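Local coordinates for adhesion and penetration protein autotransporter (Haemophilus influenzae, PDB 3SYJ) that promotes adherence and invasion by binding directly to a host cell structure, self-associates in bacterial aggregation, and is probably a serine protease, at residues Leu729-Phe735 with Ser750-Thr756; Ser782-Gln786 with Trp800-Ser804; Ile785-Thr791 with Thr806-Asn810; Ile818-Ser822 with Ser876-Lys880; Val855-Leu859 with Leu881-Ala885. All blocks are in the same frame, centred on the assembly; numbering follows the deposited sequence.

Contact 1: residues Leu729-Phe735 with Ser750-Thr756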
# COMPACT_ATOMS: atom_id res chain seq x y z
N LEU A 729 -13.19 -2.22 -12.28
CA LEU A 729 -14.02 -2.30 -13.46
C LEU A 729 -13.21 -2.73 -14.67
O LEU A 729 -12.06 -2.34 -14.83
CB LEU A 729 -14.68 -0.95 -13.75
CG LEU A 729 -15.56 -0.38 -12.65
CD1 LEU A 729 -14.69 0.37 -11.66
CD2 LEU A 729 -16.61 0.54 -13.24
N THR A 730 -13.83 -3.54 -15.51
CA THR A 730 -13.20 -4.02 -16.73
C THR A 730 -14.23 -3.99 -17.85
O THR A 730 -15.40 -3.70 -17.61
CB THR A 730 -12.68 -5.45 -16.57
OG1 THR A 730 -13.77 -6.31 -16.21
CG2 THR A 730 -11.62 -5.52 -15.48
N ASN A 731 -13.79 -4.29 -19.07
CA ASN A 731 -14.70 -4.37 -20.20
C ASN A 731 -15.44 -3.05 -20.39
O ASN A 731 -14.81 -2.01 -20.51
CB ASN A 731 -15.67 -5.53 -20.00
CG ASN A 731 -14.96 -6.87 -19.91
OD1 ASN A 731 -14.18 -7.22 -20.80
ND2 ASN A 731 -15.22 -7.62 -18.85
N HIS A 732 -16.77 -3.10 -20.43
CA HIS A 732 -17.56 -1.88 -20.60
C HIS A 732 -18.44 -1.60 -19.38
O HIS A 732 -19.51 -1.00 -19.51
CB HIS A 732 -18.44 -1.96 -21.85
CG HIS A 732 -17.67 -2.09 -23.13
ND1 HIS A 732 -17.04 -3.26 -23.51
CD2 HIS A 732 -17.43 -1.20 -24.12
CE1 HIS A 732 -16.45 -3.08 -24.68
NE2 HIS A 732 -16.67 -1.84 -25.07
N SER A 733 -17.98 -2.01 -18.21
CA SER A 733 -18.73 -1.82 -16.97
C SER A 733 -18.80 -0.35 -16.55
O SER A 733 -17.94 0.45 -16.92
CB SER A 733 -18.10 -2.64 -15.85
OG SER A 733 -16.75 -2.28 -15.68
N GLN A 734 -19.82 0.01 -15.77
CA GLN A 734 -20.01 1.39 -15.32
C GLN A 734 -20.32 1.46 -13.82
O GLN A 734 -21.16 0.72 -13.31
CB GLN A 734 -21.15 2.06 -16.08
CG GLN A 734 -20.99 2.03 -17.59
CD GLN A 734 -21.89 3.04 -18.28
OE1 GLN A 734 -22.36 4.00 -17.67
NE2 GLN A 734 -22.14 2.82 -19.57
N PHE A 735 -19.65 2.37 -13.12
CA PHE A 735 -19.89 2.56 -11.70
C PHE A 735 -20.20 4.01 -11.37
O PHE A 735 -19.49 4.91 -11.81
CB PHE A 735 -18.70 2.10 -10.87
CG PHE A 735 -18.82 2.43 -9.41
CD1 PHE A 735 -19.70 1.73 -8.59
CD2 PHE A 735 -18.04 3.43 -8.84
CE1 PHE A 735 -19.81 2.02 -7.24
CE2 PHE A 735 -18.14 3.72 -7.49
CZ PHE A 735 -19.03 3.02 -6.69
N SER A 750 -10.16 -0.31 -16.01
CA SER A 750 -9.42 -0.84 -17.15
C SER A 750 -10.31 -0.91 -18.39
O SER A 750 -11.51 -0.65 -18.31
CB SER A 750 -8.88 -2.23 -16.84
OG SER A 750 -8.04 -2.20 -15.70
N ASP A 751 -9.71 -1.26 -19.52
CA ASP A 751 -10.46 -1.47 -20.76
C ASP A 751 -11.31 -0.27 -21.16
O ASP A 751 -10.80 0.83 -21.37
CB ASP A 751 -11.33 -2.72 -20.65
CG ASP A 751 -10.53 -3.98 -20.33
OD1 ASP A 751 -9.42 -4.14 -20.88
OD2 ASP A 751 -11.01 -4.81 -19.53
N ASN A 752 -12.62 -0.48 -21.27
CA ASN A 752 -13.54 0.57 -21.67
C ASN A 752 -14.52 0.92 -20.57
O ASN A 752 -15.60 1.44 -20.84
CB ASN A 752 -14.32 0.14 -22.91
CG ASN A 752 -13.42 -0.30 -24.04
OD1 ASN A 752 -12.77 0.53 -24.68
ND2 ASN A 752 -13.36 -1.61 -24.28
N SER A 753 -14.16 0.63 -19.33
CA SER A 753 -15.04 0.90 -18.21
C SER A 753 -15.17 2.40 -17.95
O SER A 753 -14.40 3.21 -18.46
CB SER A 753 -14.56 0.18 -16.96
OG SER A 753 -13.27 0.61 -16.59
N THR A 754 -16.17 2.76 -17.14
CA THR A 754 -16.44 4.15 -16.81
C THR A 754 -16.79 4.29 -15.33
O THR A 754 -17.47 3.44 -14.76
CB THR A 754 -17.63 4.68 -17.61
OG1 THR A 754 -17.32 4.63 -19.01
CG2 THR A 754 -17.94 6.12 -17.21
N ALA A 755 -16.33 5.37 -14.71
CA ALA A 755 -16.71 5.68 -13.34
C ALA A 755 -17.12 7.13 -13.21
O ALA A 755 -16.60 7.99 -13.91
CB ALA A 755 -15.58 5.35 -12.38
N THR A 756 -18.06 7.41 -12.32
CA THR A 756 -18.56 8.77 -12.12
C THR A 756 -18.83 9.05 -10.66
O THR A 756 -19.46 8.24 -9.98
CB THR A 756 -19.86 9.00 -12.89
OG1 THR A 756 -19.62 8.84 -14.30
CG2 THR A 756 -20.40 10.39 -12.62
O HOH W 1 -9.60 -2.90 -13.46
O HOH W 2 -20.13 6.13 -14.82

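Contact 2: residues Ser782-Gln786 with Trp800-Ser804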
# COMPACT_ATOMS: atom_id res chain seq x y z
N SER A 782 -10.22 15.31 -3.21
CA SER A 782 -8.93 15.72 -2.66
C SER A 782 -7.92 14.58 -2.62
O SER A 782 -7.03 14.57 -1.78
CB SER A 782 -9.11 16.28 -1.25
OG SER A 782 -9.55 15.26 -0.37
N HIS A 783 -8.07 13.62 -3.53
CA HIS A 783 -7.15 12.49 -3.58
C HIS A 783 -6.47 12.33 -4.94
O HIS A 783 -6.56 13.22 -5.80
CB HIS A 783 -7.84 11.20 -3.13
CG HIS A 783 -8.27 11.21 -1.70
ND1 HIS A 783 -7.52 10.64 -0.69
CD2 HIS A 783 -9.35 11.75 -1.10
CE1 HIS A 783 -8.13 10.82 0.47
NE2 HIS A 783 -9.25 11.49 0.25
N GLN A 784 -5.78 11.21 -5.13
CA GLN A 784 -4.93 11.02 -6.30
C GLN A 784 -5.70 10.48 -7.51
O GLN A 784 -6.56 9.61 -7.36
CB GLN A 784 -3.75 10.10 -5.96
CG GLN A 784 -2.74 10.71 -4.98
CD GLN A 784 -1.72 9.71 -4.43
OE1 GLN A 784 -1.38 8.71 -5.07
NE2 GLN A 784 -1.22 9.97 -3.22
N ILE A 785 -5.40 11.00 -8.69
CA ILE A 785 -5.89 10.39 -9.93
C ILE A 785 -4.73 10.08 -10.88
O ILE A 785 -3.93 10.95 -11.21
CB ILE A 785 -6.90 11.27 -10.68
CG1 ILE A 785 -8.03 11.72 -9.75
CG2 ILE A 785 -7.48 10.51 -11.86
CD1 ILE A 785 -9.07 12.56 -10.44
N GLN A 786 -4.65 8.83 -11.31
CA GLN A 786 -3.59 8.38 -12.21
C GLN A 786 -4.19 7.80 -13.48
O GLN A 786 -4.97 6.85 -13.43
CB GLN A 786 -2.71 7.34 -11.51
CG GLN A 786 -2.03 6.34 -12.44
CD GLN A 786 -0.81 6.91 -13.13
OE1 GLN A 786 -0.07 7.71 -12.55
NE2 GLN A 786 -0.59 6.50 -14.38
N TRP A 800 -11.00 19.94 -7.67
CA TRP A 800 -10.07 18.87 -7.32
C TRP A 800 -8.80 19.44 -6.71
O TRP A 800 -8.11 20.25 -7.33
CB TRP A 800 -9.73 18.05 -8.57
CG TRP A 800 -8.70 17.00 -8.34
CD1 TRP A 800 -8.46 16.33 -7.18
CD2 TRP A 800 -7.79 16.47 -9.31
NE1 TRP A 800 -7.44 15.42 -7.36
CE2 TRP A 800 -7.02 15.49 -8.66
CE3 TRP A 800 -7.56 16.73 -10.67
CZ2 TRP A 800 -6.02 14.77 -9.32
CZ3 TRP A 800 -6.57 16.02 -11.32
CH2 TRP A 800 -5.81 15.05 -10.65
N THR A 801 -8.50 19.03 -5.48
CA THR A 801 -7.25 19.43 -4.83
C THR A 801 -6.23 18.30 -4.86
O THR A 801 -6.30 17.35 -4.07
CB THR A 801 -7.48 19.89 -3.38
OG1 THR A 801 -8.23 21.11 -3.38
CG2 THR A 801 -6.16 20.13 -2.67
N MET A 802 -5.28 18.41 -5.78
CA MET A 802 -4.24 17.42 -5.98
C MET A 802 -3.40 17.27 -4.71
O MET A 802 -3.04 18.27 -4.09
CB MET A 802 -3.35 17.85 -7.13
CG MET A 802 -2.80 16.73 -7.98
SD MET A 802 -1.94 17.43 -9.40
CE MET A 802 -3.17 18.59 -9.96
N PRO A 803 -3.08 16.02 -4.33
CA PRO A 803 -2.31 15.74 -3.11
C PRO A 803 -0.81 15.65 -3.38
O PRO A 803 -0.01 15.86 -2.46
CB PRO A 803 -2.83 14.37 -2.67
CG PRO A 803 -3.82 13.92 -3.76
CD PRO A 803 -3.57 14.78 -4.95
N SER A 804 -0.44 15.34 -4.62
CA SER A 804 0.96 15.13 -5.00
C SER A 804 1.11 15.12 -6.53
O SER A 804 0.13 15.23 -7.26
CB SER A 804 1.46 13.81 -4.42
OG SER A 804 0.74 12.71 -4.97
O HOH W 3 -5.36 16.98 -1.35

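Contact 3: residues Ile785-Thr791 with Thr806-Asn810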
# COMPACT_ATOMS: atom_id res chain seq x y z
N ILE A 785 -5.40 11.00 -8.69
CA ILE A 785 -5.89 10.39 -9.93
C ILE A 785 -4.73 10.08 -10.88
O ILE A 785 -3.93 10.95 -11.21
CB ILE A 785 -6.90 11.27 -10.68
CG1 ILE A 785 -8.03 11.72 -9.75
CG2 ILE A 785 -7.48 10.51 -11.86
CD1 ILE A 785 -9.07 12.56 -10.44
N GLN A 786 -4.65 8.83 -11.31
CA GLN A 786 -3.59 8.38 -12.21
C GLN A 786 -4.19 7.80 -13.48
O GLN A 786 -4.97 6.85 -13.43
CB GLN A 786 -2.71 7.34 -11.51
CG GLN A 786 -2.03 6.34 -12.44
CD GLN A 786 -0.81 6.91 -13.13
OE1 GLN A 786 -0.07 7.71 -12.55
NE2 GLN A 786 -0.59 6.50 -14.38
N GLY A 787 -3.85 8.39 -14.62
CA GLY A 787 -4.37 7.92 -15.89
C GLY A 787 -3.31 7.89 -16.96
O GLY A 787 -2.60 8.87 -17.17
N ASP A 788 -3.19 6.76 -17.65
CA ASP A 788 -2.21 6.66 -18.72
C ASP A 788 -2.84 6.45 -20.09
O ASP A 788 -4.06 6.58 -20.25
CB ASP A 788 -1.13 5.61 -18.42
CG ASP A 788 -1.72 4.28 -18.00
OD1 ASP A 788 -2.40 3.64 -18.84
OD2 ASP A 788 -1.48 3.86 -16.84
N LYS A 789 -2.00 6.11 -21.05
CA LYS A 789 -2.33 6.19 -22.47
C LYS A 789 -3.73 5.69 -22.82
O LYS A 789 -4.07 4.54 -22.54
CB LYS A 789 -1.27 5.46 -23.29
CG LYS A 789 0.15 6.00 -23.07
CD LYS A 789 1.18 5.25 -23.90
CE LYS A 789 2.50 6.01 -23.93
NZ LYS A 789 2.94 6.39 -22.56
N GLY A 790 -4.52 6.57 -23.43
CA GLY A 790 -5.86 6.23 -23.87
C GLY A 790 -6.96 6.78 -22.98
O GLY A 790 -8.07 7.07 -23.44
N THR A 791 -6.64 6.95 -21.70
CA THR A 791 -7.64 7.30 -20.69
C THR A 791 -8.05 8.77 -20.66
O THR A 791 -7.25 9.66 -20.96
CB THR A 791 -7.17 6.90 -19.28
OG1 THR A 791 -5.96 7.60 -18.96
CG2 THR A 791 -6.90 5.41 -19.22
N THR A 806 1.13 14.19 -10.24
CA THR A 806 0.09 13.39 -10.87
C THR A 806 0.25 13.34 -12.38
O THR A 806 0.63 14.34 -13.00
CB THR A 806 -1.31 13.96 -10.56
OG1 THR A 806 -1.82 13.38 -9.35
CG2 THR A 806 -2.28 13.66 -11.70
N THR A 807 -0.05 12.19 -12.96
CA THR A 807 -0.03 12.06 -14.41
C THR A 807 -1.38 11.61 -14.97
O THR A 807 -2.00 10.69 -14.45
CB THR A 807 1.06 11.09 -14.88
OG1 THR A 807 2.33 11.56 -14.40
CG2 THR A 807 1.10 11.01 -16.40
N LEU A 808 -1.80 12.28 -16.00
CA LEU A 808 -3.01 11.92 -16.69
C LEU A 808 -2.74 11.91 -18.17
O LEU A 808 -1.76 12.42 -18.63
CB LEU A 808 -4.13 12.90 -16.39
CG LEU A 808 -4.49 13.21 -14.96
CD1 LEU A 808 -5.43 14.31 -14.89
CD2 LEU A 808 -5.04 12.01 -14.26
N GLN A 809 -3.63 11.32 -18.92
CA GLN A 809 -3.53 11.33 -20.34
C GLN A 809 -4.29 12.43 -21.01
O GLN A 809 -3.74 13.44 -21.38
CB GLN A 809 -4.08 10.02 -20.86
CG GLN A 809 -3.73 9.69 -22.26
CD GLN A 809 -2.30 9.83 -22.57
OE1 GLN A 809 -1.43 9.55 -21.78
NE2 GLN A 809 -2.03 10.25 -23.74
N ASN A 810 -5.58 12.25 -21.15
CA ASN A 810 -6.49 13.30 -21.53
C ASN A 810 -7.25 13.80 -20.32
O ASN A 810 -7.52 13.06 -19.42
CB ASN A 810 -7.43 12.83 -22.63
CG ASN A 810 -6.69 12.20 -23.79
OD1 ASN A 810 -5.90 12.83 -24.46
ND2 ASN A 810 -6.97 10.96 -24.03
O HOH W 4 -6.38 10.33 -18.20

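Contact 4: residues Ile818-Ser822 with Ser876-Lys880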
# COMPACT_ATOMS: atom_id res chain seq x y z
N ILE A 818 -8.97 23.10 -10.65
CA ILE A 818 -7.96 22.20 -10.12
C ILE A 818 -6.95 22.97 -9.29
O ILE A 818 -6.25 23.84 -9.80
CB ILE A 818 -7.19 21.47 -11.23
CG1 ILE A 818 -8.13 20.59 -12.06
CG2 ILE A 818 -6.06 20.64 -10.63
CD1 ILE A 818 -7.45 19.85 -13.18
N THR A 819 -6.89 22.66 -8.00
CA THR A 819 -5.87 23.23 -7.13
C THR A 819 -4.67 22.30 -7.07
O THR A 819 -4.76 21.18 -6.57
CB THR A 819 -6.42 23.45 -5.72
OG1 THR A 819 -7.66 24.16 -5.80
CG2 THR A 819 -5.43 24.24 -4.88
N LEU A 820 -3.54 22.77 -7.59
CA LEU A 820 -2.37 21.92 -7.79
C LEU A 820 -1.70 21.50 -6.49
O LEU A 820 -0.96 20.52 -6.45
CB LEU A 820 -1.34 22.63 -8.68
CG LEU A 820 -1.71 22.89 -10.15
CD1 LEU A 820 -0.54 23.53 -10.88
CD2 LEU A 820 -2.11 21.61 -10.84
N ASN A 821 -1.97 22.24 -5.42
CA ASN A 821 -1.30 22.01 -4.14
C ASN A 821 -2.22 22.25 -2.95
O ASN A 821 -2.95 23.25 -2.90
CB ASN A 821 -0.05 22.90 -4.04
CG ASN A 821 0.93 22.41 -2.98
OD1 ASN A 821 0.62 22.39 -1.79
ND2 ASN A 821 2.12 22.03 -3.42
N SER A 822 -2.15 21.34 -1.99
CA SER A 822 -2.99 21.40 -0.79
C SER A 822 -2.70 22.61 0.08
O SER A 822 -3.46 22.94 0.99
CB SER A 822 -2.83 20.11 0.03
OG SER A 822 -1.51 20.01 0.55
N SER A 876 7.59 26.81 -7.98
CA SER A 876 6.12 26.79 -7.93
C SER A 876 5.53 25.46 -8.36
O SER A 876 6.24 24.55 -8.81
CB SER A 876 5.55 27.89 -8.82
OG SER A 876 5.50 27.47 -10.17
N ASP A 877 4.21 25.34 -8.21
CA ASP A 877 3.48 24.22 -8.77
C ASP A 877 3.59 24.34 -10.28
O ASP A 877 3.76 25.44 -10.81
CB ASP A 877 2.01 24.25 -8.36
CG ASP A 877 1.81 24.04 -6.86
OD1 ASP A 877 2.52 23.20 -6.27
OD2 ASP A 877 0.93 24.72 -6.29
N LYS A 878 3.51 23.22 -10.98
CA LYS A 878 3.69 23.22 -12.43
C LYS A 878 2.53 22.55 -13.16
O LYS A 878 1.92 21.62 -12.65
CB LYS A 878 5.01 22.51 -12.79
CG LYS A 878 6.26 23.24 -12.31
CD LYS A 878 6.36 24.62 -12.94
CE LYS A 878 7.25 25.57 -12.13
NZ LYS A 878 8.67 25.18 -12.18
N LEU A 879 2.23 23.06 -14.34
CA LEU A 879 1.27 22.43 -15.23
C LEU A 879 2.01 22.07 -16.51
O LEU A 879 2.41 22.95 -17.28
CB LEU A 879 0.09 23.36 -15.52
CG LEU A 879 -1.03 22.84 -16.42
CD1 LEU A 879 -1.61 21.54 -15.89
CD2 LEU A 879 -2.13 23.90 -16.55
N LYS A 880 2.23 20.77 -16.72
CA LYS A 880 2.99 20.28 -17.86
C LYS A 880 2.06 19.72 -18.93
O LYS A 880 1.37 18.73 -18.70
CB LYS A 880 3.98 19.20 -17.39
CG LYS A 880 4.83 18.61 -18.48
CD LYS A 880 5.86 17.63 -17.92
CE LYS A 880 6.90 18.35 -17.07
NZ LYS A 880 8.12 17.52 -16.87
O HOH W 5 -1.91 24.88 -5.73

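Contact 5: residues Val855-Leu859 with Leu881-Ala885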
# COMPACT_ATOMS: atom_id res chain seq x y z
N VAL A 855 -0.16 16.42 -18.14
CA VAL A 855 -1.23 15.94 -19.02
C VAL A 855 -0.66 15.45 -20.36
O VAL A 855 -0.69 16.17 -21.36
CB VAL A 855 -2.27 17.04 -19.30
CG1 VAL A 855 -3.44 16.47 -20.10
CG2 VAL A 855 -2.75 17.65 -17.99
N ASN A 856 -0.17 14.21 -20.36
CA ASN A 856 0.50 13.64 -21.52
C ASN A 856 -0.33 13.66 -22.80
O ASN A 856 0.21 13.68 -23.90
CB ASN A 856 0.93 12.20 -21.22
CG ASN A 856 2.07 12.13 -20.21
OD1 ASN A 856 2.06 11.29 -19.30
ND2 ASN A 856 3.05 13.02 -20.36
N GLY A 857 -1.65 13.64 -22.65
CA GLY A 857 -2.55 13.57 -23.79
C GLY A 857 -3.15 14.93 -24.09
O GLY A 857 -2.47 15.94 -23.97
N LYS A 858 -4.42 14.94 -24.46
CA LYS A 858 -5.10 16.20 -24.77
C LYS A 858 -5.83 16.80 -23.57
O LYS A 858 -6.72 16.17 -22.99
CB LYS A 858 -6.09 16.01 -25.93
CG LYS A 858 -6.96 17.25 -26.19
CD LYS A 858 -7.99 16.99 -27.28
CE LYS A 858 -7.36 17.01 -28.66
NZ LYS A 858 -8.33 16.64 -29.73
N LEU A 859 -5.44 18.01 -23.20
CA LEU A 859 -6.23 18.81 -22.28
C LEU A 859 -7.16 19.64 -23.14
O LEU A 859 -6.80 20.04 -24.25
CB LEU A 859 -5.33 19.73 -21.44
CG LEU A 859 -6.01 20.99 -20.88
CD1 LEU A 859 -6.91 20.66 -19.70
CD2 LEU A 859 -4.97 22.01 -20.47
N LEU A 881 2.04 20.36 -20.09
CA LEU A 881 1.10 19.99 -21.14
C LEU A 881 1.80 19.50 -22.40
O LEU A 881 3.03 19.59 -22.52
CB LEU A 881 0.20 21.18 -21.48
CG LEU A 881 -0.46 21.89 -20.30
CD1 LEU A 881 -1.31 23.05 -20.78
CD2 LEU A 881 -1.31 20.90 -19.50
N SER A 882 1.02 18.98 -23.34
CA SER A 882 1.56 18.50 -24.61
C SER A 882 1.16 19.44 -25.74
O SER A 882 0.56 20.49 -25.50
CB SER A 882 1.04 17.10 -24.90
OG SER A 882 -0.32 17.16 -25.30
N ASN A 883 1.47 19.06 -26.97
CA ASN A 883 1.08 19.84 -28.13
C ASN A 883 -0.43 19.86 -28.33
O ASN A 883 -0.97 20.78 -28.95
CB ASN A 883 1.76 19.31 -29.39
CG ASN A 883 3.12 19.95 -29.62
OD1 ASN A 883 4.10 19.27 -29.94
ND2 ASN A 883 3.18 21.27 -29.46
N ASP A 884 -1.12 18.85 -27.79
CA ASP A 884 -2.56 18.73 -27.95
C ASP A 884 -3.37 19.67 -27.06
O ASP A 884 -4.55 19.91 -27.32
CB ASP A 884 -3.01 17.28 -27.72
CG ASP A 884 -3.01 16.46 -29.00
OD1 ASP A 884 -3.66 15.39 -29.02
OD2 ASP A 884 -2.37 16.89 -29.98
N ALA A 885 -2.75 20.21 -26.02
CA ALA A 885 -3.45 21.12 -25.12
C ALA A 885 -4.19 22.23 -25.87
O ALA A 885 -3.75 22.66 -26.95
CB ALA A 885 -2.49 21.70 -24.11
O HOH W 6 -1.80 18.22 -22.62

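Contact 1: residues Leu729-Phe735 with Ser750-Thr756
Thr-754, Phe-735 and Asn-752 are the residues most covered where one coil of the beta-helical passenger lies on the next. Thr-754 is held through its own backbone N and O: its N donates to Ser-733 O (2.9 Å), and its O accepts from Phe-735 N (2.9 Å). Its side chain sits on the same sheet face as that of Gln-734, with Thr-754 CB 4.3 Å from Gln-734 CG. Phe-735 carries the parallel pairing on, its O taking the hydrogen of Thr-756 N at 2.9 Å. Its ring points from the other face, shared with Ala-755, and packs on Leu-709 of the preceding coil. Asn-752 belongs to the corner before the strand. Its N donates to Asn-731 O (2.8 Å), and its CB rests over the face of the His-732 ring, 3.8 Å from the centroid, a CH-pi contact. Both corners are type II' turns, Thr-730 to Ser-733 and Ser-750 to Ser-753, each held by a serine: Ser-733 OG donates to Thr-730 O and Ser-753 OG to Ser-750 O, both at 2.8 Å. Between the turns, Asp-751 OD2 accepts from Asn-731 N at 2.9 Å, while Asp-751 N itself bonds to Asp-770 of the following coil. Mostly backbone bonds thus join the coils, and a carboxylate takes up a turn amide, a scheme that can be repeated from coil to coil.

Contact 2: residues Ser782-Gln786 with Trp800-Ser804
This is a corner packing contact between successive coils of the beta-helix: the bend between strands 780-781 and 785-787 meets the end of strand 799-801 and the loop behind it. The touching parts run 71° apart, so no strand pairing links them here. Instead, Trp-800 reaches across. Its NE1 donates to His-783 O at 2.8 Å, satisfying a carbonyl in the bend, and its six-membered ring lies under Ile-785, whose CD1 stands 3.9 Å from the centroid, a CH-pi contact over the face. Phe-781 and Leu-808 also meet this indole. Pro-803 also sets its ring against the bend, with CG 3.3 Å from His-783 C and 3.6 Å from Gln-784 CG. Ser-782 CA gives a CA-H...O contact to Thr-801 O (3.4 Å), and a water donates to Ser-782 O (3.0 Å) and Thr-801 O (2.9 Å). Inward-pointing side chains of adjacent coils packed upon one another, here an indole and an isoleucine, are characteristic of the parallel beta-helix core.

Contact 3: residues Ile785-Thr791 with Thr806-Asn810
Successive coils of the parallel beta-helix meet here, the axes of strands 785-787 and 806-808 approaching to 4.8 Å with their directions splayed by 41°, so regular pairing is brief. Thr-806 starts the contact by setting its CG2 3.2 Å from Ile-785 O. At Thr-807 comes the one backbone hydrogen bond between the two strands, Gly-787 N to Thr-807 O, 3.0 Å and nearly straight; on its outer side Thr-807 also packs on Asn-656 of the second subunit. Leu-808 sends its side chain inward, where CD2 meets Ile-785 CG2 at 3.7 Å and Trp-800 lies close by, while its CA makes a 3.1 Å CA-H...O contact with Gly-787 O. The chain at Gln-809 then turns out of line. This residue gives up the most surface, fitting its side chain against the type II turn from Asp-788 to Thr-791: Gln-809 CB is 3.2 Å from Thr-791 O, and Gln-809 CG is 3.4 Å from Gly-790 N. That turn is braced by Thr-791 OG1, which donates to Asp-788 O (2.5 Å), and a water links Thr-791 OG1 (2.9 Å) with Gln-809 N (3.0 Å). At Asn-810 the main chain bonds again. OD1 of this side chain is taken by the backbone N of Lys-858, its ND2 makes a weak bond to Thr-791 O (3.3 Å), and Asn-810 N donates to the same Thr-791 O at 3.1 Å.

Contact 4: residues Ile818-Ser822 with Ser876-Lys880
The two backbones never pair as strands: their closest CA atoms, those of Leu-820 and Asp-877, stay 6.4 Å apart, and no main-chain hydrogen bond crosses the gap. Segment 818-822 is leaving strand 816-819 through a bend at Leu-820, whereas segment 876-880 is entering the later part of strand 875-881 after a break at Asp-877. Side chains therefore do the work. Leu-820 points across, its CD1 3.7 Å from Asp-877 CB and 3.6 Å from Lys-878 O; Met-802, Leu-853 and Phe-867 enclose the same leucine. Next to this greasy patch, Asn-821 ND2 donates to Asp-877 OD1 at 3.1 Å, and a water hydrogen-bonded to Asp-877 OD2 (2.9 Å) makes a weak bond with Asn-821 N (2.7 Å). The aspartate has further partners: OD1 also takes the hydrogen of Asn-851 N, and OD2 is bonded to Thr-868 OG1, while Asn-821 ND2 reaches Arg-849 O as well. A buried carboxylate thus gathers donors from two loops, a neighbouring strand and a water. Leucine packing inside, with a polar network tying the coil corners, suits the pertactin-like C-terminal part of an autotransporter beta-helix.

Contact 5: residues Val855-Leu859 with Leu881-Ala885
Leu-881 is the largest bump on its segment, and its isobutyl end enters the hollow between Val-855 and Leu-859: Leu-881 CD2 lies 3.9 Å from Val-855 CG2, and Leu-881 CD1 lies 3.8 Å from Leu-859 CD2. Leu-811, on the side of the preceding coil, and Leu-921 and Phe-923, on that of the following one, continue the greasy packing. Just outward the two chains part. Val-855 O and Ser-882 N are 3.8 Å apart, and a water fills the gap, donating to Val-855 O (2.6 Å) and accepting from Ser-882 N (3.0 Å). Ser-882 is a second, smaller bump, pointing into the bend at Asn-856 and Gly-857; its CB is 3.7 Å from Asn-856 O, and its OG donates to Gly-857 O at 2.8 Å. Here two stacked corners of the pertactin-like beta-helix meet, each carrying the chain from one strand to the next. The later corner is a type I turn from Ser-882 to Ala-885, in which Asp-884 N donates to Ser-882 OG (3.1 Å), an ST turn. This shape brings Asp-884 against the stem of Lys-858, Lys-858 CB lying 3.8 Å from Asp-884 CB and Lys-858 CG 3.8 Å from Asp-884 O. At the turn's end, Ala-885 offers only a methyl, and the backbone of Leu-859 comes close upon it: Leu-859 O is 3.6 Å from Ala-885 CA, and Leu-859 CB is 4.4 Å from Ala-885 CB.

How the contacts relate
Contacts 4 and 5 are the more buried, though contact 5 has an exposed outer lip; contacts 1, 2 and 3 sit partly open at coil corners. Contacts 2 and 3 share strand 785-787, and Trp-800 of contact 2 packs on Thr-806 and Leu-808 of contact 3; contact 2 also passes backbone bonds to contact 4 through Trp-800 and Met-802 with Thr-819. Contact 3 joins contact 5 by Leu-808 O to Asn-856 N, and contacts 4 and 5 meet at Lys-880 O and Val-855 N. Contact 1 touches none of them. Regular parallel backbone bonding dominates there, thins in contact 3, and gives way elsewhere to an indole, a buried aspartate or a serine hydroxyl.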